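Local coordinates for protein zinc chaperone AztD (Citrobacter koseri, PDB 6CMK) that acts as a periplasmic zinc chaperone of the AztABCD transport system, passing one zinc ion directly to the solute-binding protein AztC, at residues G203-V206 against G207-L211. Numbering follows the deposited sequence.
Sequences GKKV and GDDAL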
loop_
_atom_site.group_PDB
_atom_site.type_symbol
_atom_site.label_atom_id
_atom_site.label_comp_id
_atom_site.label_asym_id
_atom_site.label_seq_id
_atom_site.Cartn_x
_atom_site.Cartn_y
_atom_site.Cartn_z
ATOM N N GLY B 203 -6.614 -28.309 -9.589
ATOM C CA GLY B 203 -6.747 -29.146 -8.419
ATOM C C GLY B 203 -5.682 -30.206 -8.229
ATOM O O GLY B 203 -5.782 -30.984 -7.270
ATOM N N LYS B 204 -4.682 -30.293 -9.106
ATOM C CA LYS B 204 -3.510 -31.160 -9.150
ATOM C C LYS B 204 -2.595 -30.821 -7.980
ATOM O O LYS B 204 -2.215 -29.661 -7.793
ATOM C CB LYS B 204 -2.760 -30.985 -10.467
ATOM C CG LYS B 204 -2.527 -32.234 -11.290
ATOM C CD LYS B 204 -1.754 -31.899 -12.565
ATOM C CE LYS B 204 -2.631 -31.234 -13.634
ATOM N NZ LYS B 204 -2.855 -29.759 -13.469
ATOM N N LYS B 205 -2.266 -31.829 -7.180
ATOM C CA LYS B 205 -1.334 -31.649 -6.077
ATOM C C LYS B 205 0.037 -31.239 -6.601
ATOM O O LYS B 205 0.504 -31.728 -7.632
ATOM C CB LYS B 205 -1.250 -32.952 -5.276
ATOM C CG LYS B 205 -0.200 -33.002 -4.180
ATOM C CD LYS B 205 -0.317 -34.322 -3.411
ATOM C CE LYS B 205 0.900 -34.600 -2.534
ATOM N NZ LYS B 205 0.708 -35.775 -1.632
ATOM N N VAL B 206 0.679 -30.315 -5.892
ATOM C CA VAL B 206 2.020 -29.854 -6.231
ATOM C C VAL B 206 2.923 -30.144 -5.045
ATOM O O VAL B 206 2.684 -29.639 -3.940
ATOM C CB VAL B 206 2.043 -28.353 -6.571
ATOM C CG1 VAL B 206 3.473 -27.888 -6.842
ATOM C CG2 VAL B 206 1.138 -28.062 -7.759
ATOM N N GLY B 207 3.961 -30.945 -5.271
ATOM C CA GLY B 207 4.931 -31.187 -4.222
ATOM C C GLY B 207 4.381 -32.102 -3.140
ATOM O O GLY B 207 3.572 -32.998 -3.395
ATOM N N ASP B 208 4.824 -31.862 -1.908
ATOM C CA ASP B 208 4.520 -32.738 -0.786
ATOM C C ASP B 208 3.473 -32.121 0.132
ATOM O O ASP B 208 3.394 -30.900 0.294
ATOM C CB ASP B 208 5.776 -33.043 0.031
ATOM C CG ASP B 208 6.794 -33.845 -0.750
ATOM O OD1 ASP B 208 6.388 -34.590 -1.665
ATOM O OD2 ASP B 208 7.998 -33.732 -0.442
ATOM N N ASP B 209 2.672 -32.993 0.740
ATOM C CA ASP B 209 1.741 -32.565 1.774
ATOM C C ASP B 209 2.496 -31.997 2.968
ATOM O O ASP B 209 3.505 -32.549 3.409
ATOM C CB ASP B 209 0.874 -33.742 2.230
ATOM C CG ASP B 209 -0.131 -34.166 1.183
ATOM O OD1 ASP B 209 -0.309 -33.430 0.194
ATOM O OD2 ASP B 209 -0.745 -35.244 1.352
ATOM N N ALA B 210 1.992 -30.890 3.496
ATOM C CA ALA B 210 2.483 -30.333 4.748
ATOM C C ALA B 210 1.567 -30.808 5.869
ATOM O O ALA B 210 0.468 -30.271 6.043
ATOM C CB ALA B 210 2.524 -28.810 4.679
ATOM N N LEU B 211 2.027 -31.795 6.638
ATOM C CA LEU B 211 1.229 -32.311 7.741
ATOM C C LEU B 211 1.174 -31.303 8.880
ATOM O O LEU B 211 2.177 -30.674 9.232
ATOM C CB LEU B 211 1.793 -33.642 8.247
ATOM C CG LEU B 211 1.103 -34.916 7.749
ATOM C CD1 LEU B 211 1.165 -35.014 6.245
ATOM C CD2 LEU B 211 1.734 -36.148 8.369
HETATM O O HOH W 1 2.916 -35.736 0.149
HETATM O O HOH W 2 2.274 -29.245 -1.466
#
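Lys-205 and Asp-209 form a local salt bridge across a kink in the outermost strand of a beta-propeller blade, at the protein surface and away from the zinc sites. The kink falls at Gly-207, between the short, weakly bonded strand 205-206 and strand 208-211, both of which run antiparallel to strand 195-200: Val-206 bonds through its backbone to Val-198, and Ala-210 to Ala-196. With a positive phi of 74°, Gly-207 turns the chain. The side chain of Lys-205 spans the corner in a fully extended conformation. Its CG stands anti to the backbone N (chi1 173°), and the chain beyond it passes the Gly-207 carbonyl, with CE 3.2 Å from Gly-207 O. Asp-209 lies across this chain at about a right angle and turns its carboxylate to the ammonium, OD1 nearer than OD2: Lys-205 NZ reaches Asp-209 OD1 at 3.1 Å in a weak hydrogen bond that is part of the salt bridge. The stronger partner of that carboxylate is Arg-197 on the neighbouring strand, whose NE also pairs with OD1, so OD1 meets two cationic groups, which would probably stabilise the ionised carboxylate. A water reinforces the corner by accepting from both Lys-205 NZ and Asp-209 N, each 2.8 Å from its oxygen, tying the ammonium to the backbone as well as to the carboxylate. Val-206, whose side chain points away from the following residues, packs on Val-198 and Tyr-178 of the same blade. A second water links two backbone carbonyls across the bend, donating to Val-206 O at a short 2.5 Å and to Asp-208 O at 2.7 Å.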